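Local coordinates for protein yeast glycogen phosphorylase (Saccharomyces cerevisiae, PDB 1YGP) that belongs to the carbohydrate phosphorylase family, a pyridoxal-5'-phosphate-containing group of the GT-B clan, at residues Asp603-Arg608 with Lys613-Asn618; Gly655-Ala658 with Met663-Leu666; Leu710-Ser715 with Ala829-Val834; Ile623-Ala628 with Pro647-Ile652. One frame throughout, in Å; residues are numbered along the deposited sequence.

Interaction 1 of 4, residues Asp603-Arg608 with Lys613-Asn618; sequences DMQVKR and KRQQLN
Gln605, near the end of strand 601-606, meets Asn618 one turn into helix 615-634, across a strand-to-helix turn of the Rossmann-like, parallel-sheet half of the GT-B fold. The two amides lie alongside, running opposite ways, with their planes 41° apart. Asn618 ND2 donates to Gln605 OE1 at 2.8 Å with a nearly straight N-H; the acceptor lies in the Asn618 amide plane, whereas the donor sits above the plane of the Gln605 carbonyl. Gln605 gets there fully stretched, with chi1 (-171°) and chi2 both near 180°, which leaves its NE2 3.1 Å from Lys613 O. A second bond ties the loop: Gln615 bends at chi2 and gives NE2 to Arg608 O at 2.9 Å, while its OE1 takes the backbone N-H of His610, so both halves of that amide are used within the turn. Next to it lies the aliphatic part of Lys613, whose CD is 4.0 Å from Lys607 CD. Lys607 is part of the pyridoxal-5'-phosphate pocket, and its NZ is hydrogen-bonded to His713. Lys613 forms a salt bridge with Glu720. A phosphate ion, probably from the crystallisation liquor, forms a salt bridge with Arg608 NH1, and Lys613 NZ is paired to it weakly at longer range. The Arg608 and Lys613 side chains cross at about a right angle, NH1 of Arg608 lying 3.5 Å from CE of Lys613.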
loop_
_atom_site.group_PDB
_atom_site.type_symbol
_atom_site.label_atom_id
_atom_site.label_comp_id
_atom_site.label_asym_id
_atom_site.label_seq_id
_atom_site.Cartn_x
_atom_site.Cartn_y
_atom_site.Cartn_z
ATOM N N ASP A 603 -38.903 13.389 -4.400
ATOM C CA ASP A 603 -38.431 14.613 -4.989
ATOM C C ASP A 603 -36.978 14.803 -4.555
ATOM O O ASP A 603 -36.763 15.149 -3.377
ATOM C CB ASP A 603 -39.372 15.691 -4.471
ATOM C CG ASP A 603 -39.134 17.140 -4.854
ATOM O OD1 ASP A 603 -38.275 17.435 -5.696
ATOM O OD2 ASP A 603 -39.828 17.980 -4.282
ATOM N N MET A 604 -35.968 14.611 -5.439
ATOM C CA MET A 604 -34.584 14.769 -5.031
ATOM C C MET A 604 -33.775 15.902 -5.618
ATOM O O MET A 604 -33.982 16.292 -6.769
ATOM C CB MET A 604 -33.751 13.494 -5.284
ATOM C CG MET A 604 -34.064 12.496 -6.366
ATOM S SD MET A 604 -35.357 11.310 -5.874
ATOM C CE MET A 604 -34.476 9.836 -5.494
ATOM N N GLN A 605 -32.829 16.449 -4.844
ATOM C CA GLN A 605 -31.832 17.418 -5.323
ATOM C C GLN A 605 -30.486 16.949 -4.765
ATOM O O GLN A 605 -30.088 17.245 -3.636
ATOM C CB GLN A 605 -32.118 18.852 -4.818
ATOM C CG GLN A 605 -31.256 19.933 -5.449
ATOM C CD GLN A 605 -31.557 21.343 -4.957
ATOM O OE1 GLN A 605 -32.170 21.564 -3.913
ATOM N NE2 GLN A 605 -31.111 22.387 -5.636
ATOM N N VAL A 606 -29.801 16.114 -5.541
ATOM C CA VAL A 606 -28.500 15.603 -5.163
ATOM C C VAL A 606 -27.418 16.221 -6.058
ATOM O O VAL A 606 -27.318 15.942 -7.265
ATOM C CB VAL A 606 -28.440 14.035 -5.259
ATOM C CG1 VAL A 606 -29.334 13.459 -4.176
ATOM C CG2 VAL A 606 -28.954 13.483 -6.581
ATOM N N LYS A 607 -26.640 17.144 -5.484
ATOM C CA LYS A 607 -25.499 17.756 -6.146
ATOM C C LYS A 607 -24.738 18.606 -5.155
ATOM O O LYS A 607 -25.100 18.674 -3.980
ATOM C CB LYS A 607 -25.905 18.645 -7.311
ATOM C CG LYS A 607 -26.886 19.774 -7.067
ATOM C CD LYS A 607 -27.479 20.157 -8.421
ATOM C CE LYS A 607 -28.275 19.003 -9.011
ATOM N NZ LYS A 607 -28.506 19.229 -10.421
ATOM N N ARG A 608 -23.668 19.244 -5.622
ATOM C CA ARG A 608 -22.802 20.068 -4.809
ATOM C C ARG A 608 -23.601 21.144 -4.126
ATOM O O ARG A 608 -24.427 21.813 -4.747
ATOM C CB ARG A 608 -21.740 20.674 -5.711
ATOM C CG ARG A 608 -20.718 21.618 -5.082
ATOM C CD ARG A 608 -19.458 21.454 -5.905
ATOM N NE ARG A 608 -19.060 22.685 -6.540
ATOM C CZ ARG A 608 -19.663 23.163 -7.625
ATOM N NH1 ARG A 608 -20.692 22.539 -8.207
ATOM N NH2 ARG A 608 -19.183 24.282 -8.173
ATOM N N LYS A 613 -26.590 26.879 -6.491
ATOM C CA LYS A 613 -27.358 25.697 -6.871
ATOM C C LYS A 613 -28.718 25.768 -6.212
ATOM O O LYS A 613 -29.573 24.914 -6.451
ATOM C CB LYS A 613 -26.724 24.424 -6.401
ATOM C CG LYS A 613 -25.359 24.208 -6.949
ATOM C CD LYS A 613 -25.455 23.660 -8.321
ATOM C CE LYS A 613 -24.067 23.193 -8.564
ATOM N NZ LYS A 613 -23.917 22.894 -9.963
ATOM N N ARG A 614 -28.869 26.741 -5.322
ATOM C CA ARG A 614 -30.079 27.057 -4.615
ATOM C C ARG A 614 -30.743 25.918 -3.874
ATOM O O ARG A 614 -31.962 25.757 -3.865
ATOM C CB ARG A 614 -31.033 27.724 -5.608
ATOM C CG ARG A 614 -30.358 28.995 -6.089
ATOM C CD ARG A 614 -31.376 29.981 -6.538
ATOM N NE ARG A 614 -32.101 29.467 -7.682
ATOM C CZ ARG A 614 -33.025 30.194 -8.333
ATOM N NH1 ARG A 614 -33.302 31.450 -7.932
ATOM N NH2 ARG A 614 -33.673 29.650 -9.384
ATOM N N GLN A 615 -29.960 25.118 -3.148
ATOM C CA GLN A 615 -30.540 24.126 -2.240
ATOM C C GLN A 615 -31.393 24.881 -1.205
ATOM O O GLN A 615 -32.424 24.370 -0.750
ATOM C CB GLN A 615 -29.498 23.346 -1.444
ATOM C CG GLN A 615 -28.761 22.289 -2.206
ATOM C CD GLN A 615 -27.627 22.783 -3.081
ATOM O OE1 GLN A 615 -27.101 23.892 -2.986
ATOM N NE2 GLN A 615 -27.172 21.917 -3.955
ATOM N N GLN A 616 -31.021 26.128 -0.853
ATOM C CA GLN A 616 -31.778 26.898 0.118
ATOM C C GLN A 616 -33.152 27.287 -0.392
ATOM O O GLN A 616 -34.080 27.339 0.418
ATOM C CB GLN A 616 -31.029 28.171 0.556
ATOM C CG GLN A 616 -30.832 29.336 -0.395
ATOM C CD GLN A 616 -29.762 29.143 -1.440
ATOM O OE1 GLN A 616 -29.338 28.030 -1.725
ATOM N NE2 GLN A 616 -29.282 30.202 -2.059
ATOM N N LEU A 617 -33.325 27.476 -1.717
ATOM C CA LEU A 617 -34.622 27.811 -2.295
ATOM C C LEU A 617 -35.488 26.577 -2.053
ATOM O O LEU A 617 -36.619 26.674 -1.583
ATOM C CB LEU A 617 -34.521 28.056 -3.812
ATOM C CG LEU A 617 -35.496 28.825 -4.750
ATOM C CD1 LEU A 617 -35.461 28.075 -6.050
ATOM C CD2 LEU A 617 -36.956 28.868 -4.300
ATOM N N ASN A 618 -34.942 25.395 -2.303
ATOM C CA ASN A 618 -35.665 24.146 -2.137
ATOM C C ASN A 618 -36.056 23.918 -0.688
ATOM O O ASN A 618 -37.206 23.547 -0.415
ATOM C CB ASN A 618 -34.789 23.025 -2.632
ATOM C CG ASN A 618 -35.398 21.640 -2.575
ATOM O OD1 ASN A 618 -36.550 21.434 -2.213
ATOM N ND2 ASN A 618 -34.647 20.613 -2.921
#

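Interaction 2 of 4, residues Gly655-Ala658 with Met663-Leu666; sequences GKSA and MAKL
Lys665 and Ala664, both in the first turns of helix 662-678, meet Ser657 of the loop that leads from strand 649-654 into that helix, a beta-alpha connection of the Rossmann-like domain. Lys665 makes its contacts one after another from CG outward. Its CG packs against the serine, lying 3.6 Å from Ser657 OG. From there the chain runs on extended, and CE passes 4.1 Å from Ala658 O, a loose packing contact with the carbonyl of the next loop residue. NZ goes beyond both segments: it is hydrogen-bonded to Pro659 O and forms a salt bridge with Glu207, so the loop and strand 204-208 share one ammonium group. Ala664 contributes its methyl, CB lying 3.8 Å from Ser657 CB. The hydroxyl lies near the helix backbone but is not bonded to it: Lys665 N is 3.5 Å from Ser657 OG, at a poor angle. The serine is spoken for within its own loop instead. A chi1 of 165° swings OG away from the backbone N of Ser657, and from there it turns back to the following residue. Around the pair, Ile609 lies against both Ser657 and Ala664, and Gln205 donates to Ser657 O. The serine bond itself is Ser657 OG to Ala658 O, 3.0 Å, with the donor tilted 33° from the carbonyl plane.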
loop_
_atom_site.group_PDB
_atom_site.type_symbol
_atom_site.label_atom_id
_atom_site.label_comp_id
_atom_site.label_asym_id
_atom_site.label_seq_id
_atom_site.Cartn_x
_atom_site.Cartn_y
_atom_site.Cartn_z
ATOM N N GLY A 655 -25.188 15.568 -1.254
ATOM C CA GLY A 655 -24.124 16.356 -1.858
ATOM C C GLY A 655 -23.127 16.816 -0.816
ATOM O O GLY A 655 -23.391 16.728 0.383
ATOM N N LYS A 656 -21.962 17.288 -1.245
ATOM C CA LYS A 656 -20.928 17.708 -0.309
ATOM C C LYS A 656 -20.625 19.174 -0.536
ATOM O O LYS A 656 -20.751 19.664 -1.666
ATOM C CB LYS A 656 -19.618 16.978 -0.512
ATOM C CG LYS A 656 -19.650 15.486 -0.331
ATOM C CD LYS A 656 -18.292 14.979 -0.726
ATOM C CE LYS A 656 -18.299 13.477 -0.679
ATOM N NZ LYS A 656 -17.001 13.000 -1.092
ATOM N N SER A 657 -20.298 19.858 0.560
ATOM C CA SER A 657 -19.878 21.250 0.581
ATOM C C SER A 657 -18.365 21.265 0.612
ATOM O O SER A 657 -17.734 20.367 1.163
ATOM C CB SER A 657 -20.394 21.942 1.840
ATOM O OG SER A 657 -19.789 23.196 2.173
ATOM N N ALA A 658 -17.769 22.312 0.086
ATOM C CA ALA A 658 -16.335 22.496 0.167
ATOM C C ALA A 658 -15.994 22.784 1.621
ATOM O O ALA A 658 -16.791 23.463 2.285
ATOM C CB ALA A 658 -15.863 23.700 -0.642
ATOM N N MET A 663 -21.395 29.187 4.363
ATOM C CA MET A 663 -22.808 29.209 4.024
ATOM C C MET A 663 -23.257 27.852 3.487
ATOM O O MET A 663 -24.349 27.393 3.836
ATOM C CB MET A 663 -23.072 30.293 2.990
ATOM C CG MET A 663 -24.504 30.822 3.036
ATOM S SD MET A 663 -24.951 31.714 4.550
ATOM C CE MET A 663 -23.812 33.061 4.447
ATOM N N ALA A 664 -22.428 27.137 2.714
ATOM C CA ALA A 664 -22.860 25.847 2.196
ATOM C C ALA A 664 -22.969 24.858 3.352
ATOM O O ALA A 664 -23.959 24.130 3.494
ATOM C CB ALA A 664 -21.864 25.351 1.194
ATOM N N LYS A 665 -22.005 24.894 4.268
ATOM C CA LYS A 665 -22.102 24.078 5.458
ATOM C C LYS A 665 -23.315 24.466 6.306
ATOM O O LYS A 665 -23.925 23.571 6.907
ATOM C CB LYS A 665 -20.807 24.209 6.243
ATOM C CG LYS A 665 -19.823 23.156 5.776
ATOM C CD LYS A 665 -18.428 23.440 6.286
ATOM C CE LYS A 665 -17.578 22.202 6.094
ATOM N NZ LYS A 665 -16.403 22.224 6.961
ATOM N N LEU A 666 -23.757 25.730 6.349
ATOM C CA LEU A 666 -24.969 26.081 7.090
ATOM C C LEU A 666 -26.155 25.429 6.438
ATOM O O LEU A 666 -27.020 24.913 7.153
ATOM C CB LEU A 666 -25.321 27.567 7.107
ATOM C CG LEU A 666 -24.843 28.449 8.237
ATOM C CD1 LEU A 666 -25.336 29.873 8.033
ATOM C CD2 LEU A 666 -25.374 27.895 9.553
#

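Interaction 3 of 4, residues Leu710-Ser715 with Ala829-Val834; sequences LSEHIS and ATHELV
His831 turns the edge of its imidazole to the carboxylate of Glu712. The two side chains approach from facing elements, one from helix 820-840 and one from strand 710-713, and their flat groups lie only 25° from coplanar. OE2 of Glu712 lies near the ring plane, 3.2 Å from His831 CE1 and 3.5 Å from His831 NE2. Glu712 reaches the ring by bending at chi2, and its other oxygen, OE1, takes a hydrogen bond with Tyr827 OH, one turn earlier on the same helix. That tyrosine also meets His831 edge-to-face, so carboxylate, phenol and imidazole form one compact group. Next to it the contact is apolar. The Leu710 and Val834 branches meet end to end, Leu710 CG 3.9 Å from Val834 CG1. Leu710 CD1 also lies obliquely to the imidazole, 4.2 Å from His831 NE2. Strand and helix run nearly antiparallel, at 165°, as helices flanking a parallel sheet commonly do, with their axes 12.1 Å apart. His831 NE2 also makes a weak hydrogen bond with Asp603 OD2 on the adjacent strand, and Asp603 and Glu712 bring like charges close together. Two acids beside one imidazole would probably favour its protonated form, though the nearby Lys649 ammonium would pull the other way; a positive ring could partly offset the repulsion between the acids.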
loop_
_atom_site.group_PDB
_atom_site.type_symbol
_atom_site.label_atom_id
_atom_site.label_comp_id
_atom_site.label_asym_id
_atom_site.label_seq_id
_atom_site.Cartn_x
_atom_site.Cartn_y
_atom_site.Cartn_z
ATOM N N LEU A 710 -39.200 13.017 -9.211
ATOM C CA LEU A 710 -38.948 14.370 -9.669
ATOM C C LEU A 710 -37.545 14.720 -9.164
ATOM O O LEU A 710 -37.131 14.284 -8.066
ATOM C CB LEU A 710 -40.049 15.236 -9.061
ATOM C CG LEU A 710 -40.519 16.663 -9.474
ATOM C CD1 LEU A 710 -39.914 17.647 -8.508
ATOM C CD2 LEU A 710 -40.250 16.936 -10.944
ATOM N N SER A 711 -36.788 15.486 -9.946
ATOM C CA SER A 711 -35.447 15.898 -9.558
ATOM C C SER A 711 -35.305 17.393 -9.741
ATOM O O SER A 711 -35.744 17.954 -10.752
ATOM C CB SER A 711 -34.418 15.169 -10.401
ATOM O OG SER A 711 -34.465 15.359 -11.812
ATOM N N GLU A 712 -34.700 18.080 -8.800
ATOM C CA GLU A 712 -34.660 19.528 -8.833
ATOM C C GLU A 712 -33.466 20.046 -9.614
ATOM O O GLU A 712 -32.327 19.604 -9.402
ATOM C CB GLU A 712 -34.607 20.027 -7.412
ATOM C CG GLU A 712 -35.806 19.549 -6.620
ATOM C CD GLU A 712 -36.850 20.611 -6.350
ATOM O OE1 GLU A 712 -36.589 21.796 -6.569
ATOM O OE2 GLU A 712 -37.931 20.248 -5.892
ATOM N N HIS A 713 -33.624 20.965 -10.555
ATOM C CA HIS A 713 -32.485 21.496 -11.283
ATOM C C HIS A 713 -32.725 22.999 -11.354
ATOM O O HIS A 713 -32.916 23.587 -12.410
ATOM C CB HIS A 713 -32.431 20.816 -12.648
ATOM C CG HIS A 713 -31.984 19.359 -12.518
ATOM N ND1 HIS A 713 -30.817 18.828 -12.133
ATOM C CD2 HIS A 713 -32.832 18.306 -12.751
ATOM C CE1 HIS A 713 -30.940 17.521 -12.115
ATOM N NE2 HIS A 713 -32.162 17.219 -12.492
ATOM N N ILE A 714 -32.578 23.598 -10.163
ATOM C CA ILE A 714 -33.019 24.942 -9.845
ATOM C C ILE A 714 -32.037 26.074 -9.611
ATOM O O ILE A 714 -32.377 26.998 -8.873
ATOM C CB ILE A 714 -33.967 24.824 -8.619
ATOM C CG1 ILE A 714 -33.225 24.275 -7.409
ATOM C CG2 ILE A 714 -35.144 23.919 -8.998
ATOM C CD1 ILE A 714 -34.116 24.073 -6.173
ATOM N N SER A 715 -30.843 26.054 -10.212
ATOM C CA SER A 715 -29.861 27.134 -10.098
ATOM C C SER A 715 -30.349 28.468 -10.605
ATOM O O SER A 715 -31.267 28.500 -11.445
ATOM C CB SER A 715 -28.620 26.794 -10.881
ATOM O OG SER A 715 -27.826 25.871 -10.162
ATOM N N ALA A 829 -45.682 27.604 -7.188
ATOM C CA ALA A 829 -46.754 27.364 -8.141
ATOM C C ALA A 829 -46.535 26.124 -8.992
ATOM O O ALA A 829 -47.431 25.304 -9.205
ATOM C CB ALA A 829 -46.891 28.539 -9.072
ATOM N N THR A 830 -45.309 25.927 -9.450
ATOM C CA THR A 830 -44.961 24.756 -10.231
ATOM C C THR A 830 -45.081 23.526 -9.342
ATOM O O THR A 830 -45.459 22.447 -9.807
ATOM C CB THR A 830 -43.536 24.861 -10.724
ATOM O OG1 THR A 830 -43.310 26.195 -11.173
ATOM C CG2 THR A 830 -43.292 23.874 -11.841
ATOM N N HIS A 831 -44.778 23.647 -8.039
ATOM C CA HIS A 831 -44.886 22.491 -7.178
ATOM C C HIS A 831 -46.320 22.062 -6.974
ATOM O O HIS A 831 -46.581 20.853 -6.986
ATOM C CB HIS A 831 -44.234 22.773 -5.855
ATOM C CG HIS A 831 -42.871 22.099 -5.854
ATOM N ND1 HIS A 831 -41.665 22.661 -5.764
ATOM C CD2 HIS A 831 -42.692 20.736 -5.953
ATOM C CE1 HIS A 831 -40.771 21.704 -5.801
ATOM N NE2 HIS A 831 -41.389 20.555 -5.915
ATOM N N GLU A 832 -47.239 23.029 -6.870
ATOM C CA GLU A 832 -48.673 22.746 -6.824
ATOM C C GLU A 832 -49.078 21.929 -8.053
ATOM O O GLU A 832 -49.772 20.913 -7.921
ATOM C CB GLU A 832 -49.429 24.060 -6.791
ATOM C CG GLU A 832 -50.421 24.046 -5.647
ATOM C CD GLU A 832 -50.873 25.436 -5.225
ATOM O OE1 GLU A 832 -50.154 26.069 -4.451
ATOM O OE2 GLU A 832 -51.940 25.876 -5.659
ATOM N N LEU A 833 -48.589 22.337 -9.241
ATOM C CA LEU A 833 -48.793 21.582 -10.470
ATOM C C LEU A 833 -48.279 20.155 -10.397
ATOM O O LEU A 833 -49.048 19.216 -10.606
ATOM C CB LEU A 833 -48.114 22.278 -11.636
ATOM C CG LEU A 833 -48.953 23.366 -12.259
ATOM C CD1 LEU A 833 -48.102 24.420 -12.940
ATOM C CD2 LEU A 833 -49.904 22.679 -13.215
ATOM N N VAL A 834 -47.000 19.977 -10.052
ATOM C CA VAL A 834 -46.355 18.671 -9.930
ATOM C C VAL A 834 -47.221 17.755 -9.077
ATOM O O VAL A 834 -47.612 16.662 -9.513
ATOM C CB VAL A 834 -44.930 18.843 -9.290
ATOM C CG1 VAL A 834 -44.309 17.522 -8.874
ATOM C CG2 VAL A 834 -43.982 19.367 -10.335
#

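Interaction 4 of 4, residues Ile623-Ala628 with Pro647-Ile652; sequences IYRYLA and PRKVSI
Arg625 extends from helix 615-634 to the chain at the start of strand 649-654 and hydrogen-bonds to the carbonyl of Pro647 through its guanidinium. The main bond runs from Arg625 NH1 to Pro647 O, 2.8 Å long with an N-H angle of 163°. The oxygen lies at the edge of the guanidinium, only 8° out of its plane, although seen from the carbonyl the donor stands well above the plane of the peptide. NH2 of Arg625 adds a second, weak bond to Pro647 O at 3.4 Å, so one backbone acceptor is straddled by both terminal nitrogens. NH2 has a stronger partner in Asp835, with which it forms a salt bridge; the arginine charge is thereby paired although the residue is buried. Getting there takes the whole length of the side chain, which bends at chi3. The Arg625 and Pro647 side chains cross at about a right angle, Pro647 CD lying 3.7 Å from Arg625 NH2. Over one guanidinium face lies the methylene chain of Lys649, with CD 3.9 Å from Arg625 CZ. The ammonium group of Lys649 is 4.0 Å from Arg625 NH2, a like-charge pair that Asp835 probably eases, since it also has a long, weak ion pair with Lys649 NZ, as does Asp603. The contact joins helix 615-634 to the strand that follows it in a beta-alpha-beta crossover, strand 649-654 lying parallel beside strand 601-606, while helix 820-840 packs alongside, its His839 on Pro647 and its His831 on Lys649.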
loop_
_atom_site.group_PDB
_atom_site.type_symbol
_atom_site.label_atom_id
_atom_site.label_comp_id
_atom_site.label_asym_id
_atom_site.label_seq_id
_atom_site.Cartn_x
_atom_site.Cartn_y
_atom_site.Cartn_z
ATOM N N ILE A 623 -39.945 24.101 4.181
ATOM C CA ILE A 623 -40.458 24.749 5.374
ATOM C C ILE A 623 -41.777 25.426 5.052
ATOM O O ILE A 623 -42.714 25.164 5.805
ATOM C CB ILE A 623 -39.477 25.792 5.928
ATOM C CG1 ILE A 623 -38.151 25.151 6.314
ATOM C CG2 ILE A 623 -40.087 26.414 7.173
ATOM C CD1 ILE A 623 -37.075 26.177 6.699
ATOM N N TYR A 624 -41.920 26.195 3.959
ATOM C CA TYR A 624 -43.190 26.824 3.601
ATOM C C TYR A 624 -44.322 25.804 3.609
ATOM O O TYR A 624 -45.308 26.012 4.320
ATOM C CB TYR A 624 -43.141 27.481 2.201
ATOM C CG TYR A 624 -44.531 27.928 1.729
ATOM C CD1 TYR A 624 -45.103 29.104 2.225
ATOM C CD2 TYR A 624 -45.273 27.091 0.878
ATOM C CE1 TYR A 624 -46.416 29.427 1.882
ATOM C CE2 TYR A 624 -46.583 27.408 0.538
ATOM C CZ TYR A 624 -47.145 28.576 1.043
ATOM O OH TYR A 624 -48.445 28.892 0.693
ATOM N N ARG A 625 -44.219 24.724 2.843
ATOM C CA ARG A 625 -45.257 23.722 2.802
ATOM C C ARG A 625 -45.530 23.253 4.222
ATOM O O ARG A 625 -46.680 23.354 4.635
ATOM C CB ARG A 625 -44.804 22.562 1.926
ATOM C CG ARG A 625 -45.800 21.404 1.890
ATOM C CD ARG A 625 -45.196 20.188 1.228
ATOM N NE ARG A 625 -45.693 19.979 -0.121
ATOM C CZ ARG A 625 -46.342 18.846 -0.414
ATOM N NH1 ARG A 625 -46.558 17.901 0.523
ATOM N NH2 ARG A 625 -46.732 18.621 -1.666
ATOM N N TYR A 626 -44.532 22.857 5.016
ATOM C CA TYR A 626 -44.731 22.391 6.387
ATOM C C TYR A 626 -45.519 23.391 7.249
ATOM O O TYR A 626 -46.477 23.035 7.949
ATOM C CB TYR A 626 -43.376 22.130 7.036
ATOM C CG TYR A 626 -43.468 21.661 8.474
ATOM C CD1 TYR A 626 -44.056 20.425 8.764
ATOM C CD2 TYR A 626 -42.929 22.446 9.498
ATOM C CE1 TYR A 626 -44.096 19.967 10.085
ATOM C CE2 TYR A 626 -42.965 21.992 10.820
ATOM C CZ TYR A 626 -43.545 20.753 11.104
ATOM O OH TYR A 626 -43.551 20.278 12.405
ATOM N N LEU A 627 -45.135 24.662 7.187
ATOM C CA LEU A 627 -45.823 25.713 7.913
ATOM C C LEU A 627 -47.278 25.843 7.474
ATOM O O LEU A 627 -48.180 26.007 8.303
ATOM C CB LEU A 627 -45.062 27.013 7.695
ATOM C CG LEU A 627 -44.396 27.652 8.901
ATOM C CD1 LEU A 627 -43.921 26.628 9.937
ATOM C CD2 LEU A 627 -43.264 28.485 8.346
ATOM N N ALA A 628 -47.527 25.702 6.184
ATOM C CA ALA A 628 -48.868 25.744 5.659
ATOM C C ALA A 628 -49.684 24.539 6.144
ATOM O O ALA A 628 -50.830 24.683 6.572
ATOM C CB ALA A 628 -48.779 25.750 4.148
ATOM N N PRO A 647 -50.033 16.736 -0.736
ATOM C CA PRO A 647 -49.947 15.293 -0.670
ATOM C C PRO A 647 -48.536 14.779 -0.341
ATOM O O PRO A 647 -47.538 15.476 -0.538
ATOM C CB PRO A 647 -50.486 14.883 -2.026
ATOM C CG PRO A 647 -51.034 16.138 -2.674
ATOM C CD PRO A 647 -50.136 17.209 -2.104
ATOM N N ARG A 648 -48.507 13.493 0.048
ATOM C CA ARG A 648 -47.344 12.700 0.449
ATOM C C ARG A 648 -46.111 12.759 -0.461
ATOM O O ARG A 648 -46.129 12.336 -1.632
ATOM C CB ARG A 648 -47.876 11.285 0.615
ATOM C CG ARG A 648 -46.940 10.319 1.296
ATOM C CD ARG A 648 -47.695 9.095 1.796
ATOM N NE ARG A 648 -48.204 9.290 3.150
ATOM C CZ ARG A 648 -49.499 9.471 3.430
ATOM N NH1 ARG A 648 -50.442 9.488 2.477
ATOM N NH2 ARG A 648 -49.843 9.656 4.706
ATOM N N LYS A 649 -45.029 13.259 0.142
ATOM C CA LYS A 649 -43.786 13.606 -0.527
ATOM C C LYS A 649 -42.624 13.219 0.378
ATOM O O LYS A 649 -42.778 13.115 1.602
ATOM C CB LYS A 649 -43.778 15.112 -0.752
ATOM C CG LYS A 649 -42.827 15.779 -1.728
ATOM C CD LYS A 649 -42.888 17.256 -1.394
ATOM C CE LYS A 649 -42.368 18.200 -2.493
ATOM N NZ LYS A 649 -43.237 18.315 -3.660
ATOM N N VAL A 650 -41.455 12.980 -0.214
ATOM C CA VAL A 650 -40.196 12.729 0.478
ATOM C C VAL A 650 -39.203 13.574 -0.303
ATOM O O VAL A 650 -39.034 13.395 -1.526
ATOM C CB VAL A 650 -39.697 11.257 0.391
ATOM C CG1 VAL A 650 -38.369 11.146 1.104
ATOM C CG2 VAL A 650 -40.621 10.306 1.081
ATOM N N SER A 651 -38.589 14.523 0.367
ATOM C CA SER A 651 -37.518 15.273 -0.258
ATOM C C SER A 651 -36.170 14.617 0.089
ATOM O O SER A 651 -35.800 14.403 1.255
ATOM C CB SER A 651 -37.559 16.692 0.236
ATOM O OG SER A 651 -38.831 17.281 -0.019
ATOM N N ILE A 652 -35.424 14.253 -0.946
ATOM C CA ILE A 652 -34.151 13.572 -0.818
ATOM C C ILE A 652 -33.056 14.577 -1.162
ATOM O O ILE A 652 -33.036 15.111 -2.276
ATOM C CB ILE A 652 -34.173 12.365 -1.789
ATOM C CG1 ILE A 652 -35.269 11.360 -1.422
ATOM C CG2 ILE A 652 -32.818 11.701 -1.753
ATOM C CD1 ILE A 652 -34.988 10.550 -0.138
#

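All four interactions belong to the same Rossmann-like half of the chain, and three of them meet in one parallel sheet: strand 601-606 in interaction 1 lies between strand 649-654 of interaction 4 and strand 710-713 of interaction 3. Interactions 1 and 4 grip the same helix, 615-634, at its start and further along. Interactions 1, 3 and 4 are buried; interaction 2 is only partly so and has no hydrogen bond between its segments. Amide bonding dominates interaction 1, beside the cofactor; interaction 3 mixes an acid-imidazole contact with apolar packing, and interaction 4 rests on an arginine. His831 CD2 touches Lys649 NZ at 3.4 Å, linking interactions 3 and 4.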